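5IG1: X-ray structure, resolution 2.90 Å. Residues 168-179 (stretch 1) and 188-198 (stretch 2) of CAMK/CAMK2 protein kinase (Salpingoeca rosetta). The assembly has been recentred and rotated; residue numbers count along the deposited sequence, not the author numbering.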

ATOM      1  N   ILE A 168      14.640   1.227  -6.065  1.00 41.89           N
ATOM      2  CA  ILE A 168      15.647   0.297  -5.569  1.00 50.85           C
ATOM      3  C   ILE A 168      16.779   1.109  -4.964  1.00 62.73           C
ATOM      4  O   ILE A 168      17.395   1.936  -5.646  1.00 61.96           O
ATOM      5  CB  ILE A 168      16.164  -0.627  -6.679  1.00 49.29           C
ATOM      6  CG1 ILE A 168      14.999  -1.353  -7.344  1.00 52.90           C
ATOM      7  CG2 ILE A 168      17.154  -1.630  -6.109  1.00 43.89           C
ATOM      8  CD1 ILE A 168      15.436  -2.363  -8.362  1.00 53.01           C
ATOM      9  N   MET A 169      17.057   0.866  -3.687  1.00 64.34           N
ATOM     10  CA  MET A 169      18.076   1.592  -2.940  1.00 57.90           C
ATOM     11  C   MET A 169      19.351   0.757  -2.916  1.00 68.77           C
ATOM     12  O   MET A 169      19.421  -0.259  -2.218  1.00 78.42           O
ATOM     13  CB  MET A 169      17.582   1.887  -1.526  1.00 58.25           C
ATOM     14  CG  MET A 169      18.606   2.525  -0.628  1.00 79.46           C
ATOM     15  SD  MET A 169      18.041   2.511   1.073  1.00 80.23           S
ATOM     16  CE  MET A 169      17.813   0.751   1.324  1.00 81.31           C
ATOM     17  N   GLU A 170      20.364   1.193  -3.665  1.00 78.82           N
ATOM     18  CA  GLU A 170      21.600   0.428  -3.809  1.00 77.96           C
ATOM     19  C   GLU A 170      22.705   0.844  -2.851  1.00 81.72           C
ATOM     20  O   GLU A 170      23.553   0.010  -2.515  1.00 83.16           O
ATOM     21  CB  GLU A 170      22.137   0.542  -5.239  1.00 57.44           C
ATOM     22  CG  GLU A 170      21.423  -0.330  -6.250  1.00 71.16           C
ATOM     23  CD  GLU A 170      21.985  -0.173  -7.648  1.00102.24           C
ATOM     24  OE1 GLU A 170      22.352   0.959  -8.032  1.00104.11           O
ATOM     25  OE2 GLU A 170      22.065  -1.189  -8.364  1.00116.14           O
ATOM     26  N   GLN A 171      22.730   2.101  -2.411  1.00 93.33           N
ATOM     27  CA  GLN A 171      23.878   2.648  -1.689  1.00 91.49           C
ATOM     28  C   GLN A 171      23.421   3.462  -0.480  1.00 88.07           C
ATOM     29  O   GLN A 171      23.833   4.606  -0.277  1.00 96.48           O
ATOM     30  CB  GLN A 171      24.738   3.498  -2.622  1.00 93.62           C
ATOM     31  CG  GLN A 171      23.950   4.555  -3.386  1.00108.94           C
ATOM     32  CD  GLN A 171      23.876   4.277  -4.872  1.00111.59           C
ATOM     33  OE1 GLN A 171      24.652   3.486  -5.407  1.00116.26           O
ATOM     34  NE2 GLN A 171      22.940   4.928  -5.548  1.00112.02           N
ATOM     35  N   GLY A 172      22.575   2.868   0.354  1.00 63.72           N
ATOM     36  CA  GLY A 172      22.091   3.545   1.533  1.00 81.08           C
ATOM     37  C   GLY A 172      21.190   4.709   1.182  1.00 82.55           C
ATOM     38  O   GLY A 172      20.699   4.816   0.055  1.00 92.15           O
ATOM     39  N   PRO A 173      20.956   5.613   2.150  1.00 78.26           N
ATOM     40  CA  PRO A 173      20.040   6.739   1.914  1.00 72.46           C
ATOM     41  C   PRO A 173      20.355   7.509   0.642  1.00 67.64           C
ATOM     42  O   PRO A 173      21.470   8.005   0.458  1.00 79.60           O
ATOM     43  CB  PRO A 173      20.231   7.608   3.162  1.00 75.57           C
ATOM     44  CG  PRO A 173      20.636   6.643   4.220  1.00 79.46           C
ATOM     45  CD  PRO A 173      21.478   5.605   3.527  1.00 79.35           C
ATOM     46  N   THR A 174      19.368   7.605  -0.244  1.00 51.29           N
ATOM     47  CA  THR A 174      19.543   8.194  -1.561  1.00 62.41           C
ATOM     48  C   THR A 174      18.306   9.013  -1.900  1.00 57.32           C
ATOM     49  O   THR A 174      17.198   8.686  -1.473  1.00 58.32           O
ATOM     50  CB  THR A 174      19.784   7.104  -2.620  1.00 70.79           C
ATOM     51  OG1 THR A 174      20.871   6.265  -2.208  1.00 82.92           O
ATOM     52  CG2 THR A 174      20.124   7.717  -3.964  1.00 64.04           C
ATOM     53  N   TYR A 175      18.501  10.094  -2.654  1.00 58.87           N
ATOM     54  CA  TYR A 175      17.374  10.892  -3.122  1.00 55.11           C
ATOM     55  C   TYR A 175      16.752  10.213  -4.334  1.00 58.90           C
ATOM     56  O   TYR A 175      17.424  10.012  -5.351  1.00 56.65           O
ATOM     57  CB  TYR A 175      17.801  12.317  -3.468  1.00 52.96           C
ATOM     58  CG  TYR A 175      16.625  13.234  -3.753  1.00 77.09           C
ATOM     59  CD1 TYR A 175      15.619  13.416  -2.809  1.00 77.10           C
ATOM     60  CD2 TYR A 175      16.514  13.910  -4.963  1.00 87.41           C
ATOM     61  CE1 TYR A 175      14.538  14.245  -3.059  1.00 80.58           C
ATOM     62  CE2 TYR A 175      15.433  14.746  -5.222  1.00 96.77           C
ATOM     63  CZ  TYR A 175      14.448  14.907  -4.264  1.00 96.47           C
ATOM     64  OH  TYR A 175      13.372  15.734  -4.508  1.00107.97           O
ATOM     65  N   PHE A 176      15.471   9.860  -4.223  1.00 61.35           N
ATOM     66  CA  PHE A 176      14.726   9.254  -5.316  1.00 55.24           C
ATOM     67  C   PHE A 176      13.664  10.188  -5.882  1.00 57.65           C
ATOM     68  O   PHE A 176      12.882   9.773  -6.746  1.00 61.86           O
ATOM     69  CB  PHE A 176      14.082   7.947  -4.855  1.00 39.95           C
ATOM     70  CG  PHE A 176      15.065   6.925  -4.378  1.00 40.05           C
ATOM     71  CD1 PHE A 176      15.703   6.085  -5.274  1.00 63.79           C
ATOM     72  CD2 PHE A 176      15.353   6.805  -3.033  1.00 42.50           C
ATOM     73  CE1 PHE A 176      16.611   5.141  -4.837  1.00 50.36           C
ATOM     74  CE2 PHE A 176      16.261   5.864  -2.587  1.00 56.18           C
ATOM     75  CZ  PHE A 176      16.891   5.031  -3.490  1.00 56.04           C
ATOM     76  N   GLY A 177      13.619  11.433  -5.421  1.00 51.28           N
ATOM     77  CA  GLY A 177      12.613  12.384  -5.840  1.00 64.50           C
ATOM     78  C   GLY A 177      11.500  12.525  -4.815  1.00 67.30           C
ATOM     79  O   GLY A 177      11.395  11.774  -3.842  1.00 62.86           O
ATOM     80  N   PHE A 178      10.655  13.521  -5.051  1.00 73.18           N
ATOM     81  CA  PHE A 178       9.518  13.807  -4.184  1.00 59.53           C
ATOM     82  C   PHE A 178       8.299  13.110  -4.781  1.00 62.93           C
ATOM     83  O   PHE A 178       7.726  13.575  -5.770  1.00 84.15           O
ATOM     84  CB  PHE A 178       9.306  15.311  -4.044  1.00 52.54           C
ATOM     85  CG  PHE A 178       8.135  15.681  -3.177  1.00 72.15           C
ATOM     86  CD1 PHE A 178       8.292  15.853  -1.812  1.00 83.75           C
ATOM     87  CD2 PHE A 178       6.878  15.864  -3.730  1.00 63.74           C
ATOM     88  CE1 PHE A 178       7.218  16.199  -1.017  1.00 73.91           C
ATOM     89  CE2 PHE A 178       5.804  16.208  -2.942  1.00 69.76           C
ATOM     90  CZ  PHE A 178       5.975  16.382  -1.585  1.00 72.95           C
ATOM     91  N   ALA A 179       7.903  11.991  -4.175  1.00 49.16           N
ATOM     92  CA  ALA A 179       6.761  11.215  -4.635  1.00 42.57           C
ATOM     93  C   ALA A 179       6.045  10.621  -3.435  1.00 50.66           C
ATOM     94  O   ALA A 179       6.588  10.553  -2.331  1.00 66.00           O
ATOM     95  CB  ALA A 179       7.174  10.103  -5.601  1.00 37.66           C
ATOM     96  N   GLU A 188      11.314  13.081   5.817  1.00 65.30           N
ATOM     97  CA  GLU A 188      12.541  13.117   5.029  1.00 70.11           C
ATOM     98  C   GLU A 188      12.255  13.382   3.556  1.00 70.49           C
ATOM     99  O   GLU A 188      13.024  14.077   2.880  1.00 68.62           O
ATOM    100  CB  GLU A 188      13.296  11.802   5.199  1.00 71.12           C
ATOM    101  CG  GLU A 188      12.447  10.586   4.883  1.00 79.58           C
ATOM    102  CD  GLU A 188      12.419   9.591   6.012  1.00 87.21           C
ATOM    103  OE1 GLU A 188      11.826   9.910   7.064  1.00 76.56           O
ATOM    104  OE2 GLU A 188      13.006   8.496   5.858  1.00 98.78           O
ATOM    105  N   VAL A 189      11.160  12.828   3.034  1.00 68.96           N
ATOM    106  CA  VAL A 189      10.820  13.074   1.638  1.00 64.26           C
ATOM    107  C   VAL A 189      10.330  14.505   1.459  1.00 63.89           C
ATOM    108  O   VAL A 189      10.640  15.162   0.458  1.00 64.55           O
ATOM    109  CB  VAL A 189       9.791  12.039   1.149  1.00 50.40           C
ATOM    110  CG1 VAL A 189       9.285  12.396  -0.241  1.00 46.52           C
ATOM    111  CG2 VAL A 189      10.413  10.646   1.150  1.00 41.62           C
ATOM    112  N   ILE A 190       9.575  15.020   2.430  1.00 58.53           N
ATOM    113  CA  ILE A 190       9.109  16.400   2.339  1.00 62.56           C
ATOM    114  C   ILE A 190      10.293  17.355   2.363  1.00 61.77           C
ATOM    115  O   ILE A 190      10.353  18.315   1.586  1.00 69.45           O
ATOM    116  CB  ILE A 190       8.100  16.698   3.465  1.00 61.89           C
ATOM    117  CG1 ILE A 190       6.820  15.898   3.243  1.00 48.14           C
ATOM    118  CG2 ILE A 190       7.787  18.178   3.536  1.00 61.43           C
ATOM    119  CD1 ILE A 190       5.783  16.122   4.295  1.00 56.60           C
ATOM    120  N   ARG A 191      11.268  17.087   3.233  1.00 67.14           N
ATOM    121  CA  ARG A 191      12.511  17.849   3.277  1.00 72.55           C
ATOM    122  C   ARG A 191      13.376  17.642   2.040  1.00 65.44           C
ATOM    123  O   ARG A 191      14.373  18.356   1.884  1.00 75.57           O
ATOM    124  CB  ARG A 191      13.311  17.481   4.534  1.00 62.62           C
ATOM    125  CG  ARG A 191      12.581  17.777   5.841  1.00 67.45           C
ATOM    126  CD  ARG A 191      13.466  17.574   7.067  1.00 91.00           C
ATOM    127  NE  ARG A 191      13.933  16.196   7.212  1.00100.03           N
ATOM    128  CZ  ARG A 191      15.212  15.839   7.302  1.00 96.09           C
ATOM    129  NH1 ARG A 191      16.166  16.760   7.274  1.00 95.57           N
ATOM    130  NH2 ARG A 191      15.540  14.560   7.430  1.00 83.31           N
ATOM    131  N   ARG A 192      13.017  16.692   1.170  1.00 63.96           N
ATOM    132  CA  ARG A 192      13.778  16.375  -0.041  1.00 51.76           C
ATOM    133  C   ARG A 192      15.243  16.097   0.288  1.00 65.11           C
ATOM    134  O   ARG A 192      16.161  16.582  -0.378  1.00 67.73           O
ATOM    135  CB  ARG A 192      13.642  17.480  -1.090  1.00 53.71           C
ATOM    136  CG  ARG A 192      12.204  17.790  -1.448  1.00 67.34           C
ATOM    137  CD  ARG A 192      12.050  18.304  -2.869  1.00 54.95           C
ATOM    138  NE  ARG A 192      10.655  18.625  -3.156  1.00 68.66           N
ATOM    139  CZ  ARG A 192      10.178  18.902  -4.366  1.00 94.32           C
ATOM    140  NH1 ARG A 192      10.984  18.897  -5.418  1.00102.81           N
ATOM    141  NH2 ARG A 192       8.891  19.181  -4.523  1.00102.07           N
ATOM    142  N   VAL A 193      15.461  15.317   1.340  1.00 65.36           N
ATOM    143  CA  VAL A 193      16.789  14.832   1.702  1.00 54.24           C
ATOM    144  C   VAL A 193      16.864  13.378   1.252  1.00 57.17           C
ATOM    145  O   VAL A 193      15.818  12.767   0.996  1.00 53.10           O
ATOM    146  CB  VAL A 193      17.052  14.975   3.210  1.00 62.43           C
ATOM    147  CG1 VAL A 193      16.803  16.403   3.653  1.00 67.93           C
ATOM    148  CG2 VAL A 193      16.177  14.011   3.994  1.00 68.31           C
ATOM    149  N   PRO A 194      18.053  12.793   1.109  1.00 67.18           N
ATOM    150  CA  PRO A 194      18.126  11.370   0.761  1.00 62.18           C
ATOM    151  C   PRO A 194      17.413  10.524   1.804  1.00 61.43           C
ATOM    152  O   PRO A 194      17.542  10.749   3.009  1.00 63.70           O
ATOM    153  CB  PRO A 194      19.630  11.089   0.735  1.00 53.55           C
ATOM    154  CG  PRO A 194      20.240  12.407   0.428  1.00 56.57           C
ATOM    155  CD  PRO A 194      19.388  13.419   1.129  1.00 61.32           C
ATOM    156  N   TYR A 195      16.641   9.550   1.329  1.00 54.29           N
ATOM    157  CA  TYR A 195      15.854   8.709   2.213  1.00 59.76           C
ATOM    158  C   TYR A 195      16.077   7.239   1.875  1.00 62.75           C
ATOM    159  O   TYR A 195      16.890   6.887   1.015  1.00 72.46           O
ATOM    160  CB  TYR A 195      14.370   9.084   2.155  1.00 44.99           C
ATOM    161  CG  TYR A 195      13.759   9.183   0.779  1.00 44.55           C
ATOM    162  CD1 TYR A 195      13.159   8.081   0.187  1.00 61.25           C
ATOM    163  CD2 TYR A 195      13.728  10.395   0.097  1.00 47.68           C
ATOM    164  CE1 TYR A 195      12.567   8.172  -1.065  1.00 57.26           C
ATOM    165  CE2 TYR A 195      13.143  10.495  -1.159  1.00 50.27           C
ATOM    166  CZ  TYR A 195      12.564   9.379  -1.730  1.00 51.42           C
ATOM    167  OH  TYR A 195      11.979   9.462  -2.970  1.00 54.38           O
ATOM    168  N   ASP A 196      15.357   6.375   2.580  1.00 70.37           N
ATOM    169  CA  ASP A 196      15.604   4.939   2.538  1.00 74.40           C
ATOM    170  C   ASP A 196      14.288   4.217   2.819  1.00 73.69           C
ATOM    171  O   ASP A 196      13.205   4.784   2.647  1.00 74.30           O
ATOM    172  CB  ASP A 196      16.721   4.566   3.529  1.00 77.99           C
ATOM    173  CG  ASP A 196      16.381   4.935   4.966  1.00 89.43           C
ATOM    174  OD1 ASP A 196      15.649   5.927   5.179  1.00 96.51           O
ATOM    175  OD2 ASP A 196      16.850   4.228   5.886  1.00 90.67           O
ATOM    176  N   THR A 197      14.385   2.956   3.255  1.00 55.92           N
ATOM    177  CA  THR A 197      13.188   2.165   3.525  1.00 56.15           C
ATOM    178  C   THR A 197      12.357   2.737   4.663  1.00 58.93           C
ATOM    179  O   THR A 197      11.150   2.470   4.725  1.00 59.37           O
ATOM    180  CB  THR A 197      13.558   0.719   3.861  1.00 49.95           C
ATOM    181  OG1 THR A 197      14.338   0.692   5.063  1.00 69.49           O
ATOM    182  CG2 THR A 197      14.343   0.082   2.729  1.00 41.58           C
ATOM    183  N   ALA A 198      12.968   3.518   5.560  1.00 48.83           N
ATOM    184  CA  ALA A 198      12.237   4.066   6.700  1.00 55.54           C
ATOM    185  C   ALA A 198      10.974   4.807   6.272  1.00 53.30           C
ATOM    186  O   ALA A 198      10.001   4.861   7.037  1.00 60.60           O
ATOM    187  CB  ALA A 198      13.139   4.994   7.512  1.00 50.22           C
TER

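The two stretches belong to one chain and bury 728 Å² between them, both sides summed; stretch 1 is mostly irregular and stretch 2 is loop or turn after its helix. Their regular pairing is confined to a single antiparallel bridge between Thr174 and Tyr195, whose CA atoms lie 5.3 Å apart. Both hydrogen bonds of the pair are present and nearly straight: Thr174 N donates to Tyr195 O at 2.9 Å with an angle of 161° at the hydrogen, and Tyr195 N donates to Thr174 O at 3.0 Å with an angle of 157°. Thr174 O and Tyr195 O also stand 3.1 Å apart, but both are acceptors and the proximity is no bond. Tyr195 O also receives a CA-H contact from Pro173 CA, at 3.3 Å and 141°. Beside the bridge the backbones come closer still, with the CA atoms of Tyr175 and Pro194 4.0 Å apart.

Stretch 2 enters this pairing from a helix that ends in a Schellman motif. Arg192, at phi/psi 53/45, is the first residue to leave helical angles; its N bonds to Val189 O at 2.9 Å, and Val193 N bonds to Glu188 O at 3.1 Å. In stretch 1, Gly177 adopts phi/psi 101/171, where a CB would be jammed against the carbonyl O of the preceding residue, so the conformation itself calls for glycine.

Of all the residues, Tyr195 has the largest area covered by the other stretch. Its CA-to-CB bond points away from stretch 1, yet with chi1 at 50° (p) and chi2 at 91° the end of the side chain comes nearer, and Tyr195 OH donates to Gly177 O at 2.5 Å. That carbonyl lies at the edge of the ring, near its plane, whereas Thr174 O sits over one face. Tyr195 therefore holds stretch 1 through both its backbone and its hydroxyl. The Phe176 ring packs obliquely against it, with centroids 5.5 Å apart, planes at 58° and a closest carbon approach of 3.7 Å between Phe176 CD2 and Tyr195 CE1. Tyr175 adds an apolar contact, CD1 to Tyr195 CE2 at 4.2 Å.

The CA-to-CB bond of Phe178 points toward stretch 2, and its ring meets Val189 and Ile190. Its ring edge faces Val189 O, 3.3 Å from Phe178 CD1, and the same CD1 atom lies 3.9 Å from Val189 CG1. The guanidinium of Arg192 lies flat on the ring, centres 4.7 Å apart and planes at 17°, a stacked arrangement that sets a charged planar group against an aromatic face. The aliphatic part of the same arginine is also engaged: Arg192 CD approaches Tyr175 OH at 3.3 Å.

Beyond the bridge in the other direction, the CA-to-CB bond of Met169 points toward stretch 2, with chi1 at 175° (t). Its SD lies 3.5 Å from Asp196 CB and its CE 3.8 Å from Thr197 CG2, so this end of the contact rests on van der Waals packing.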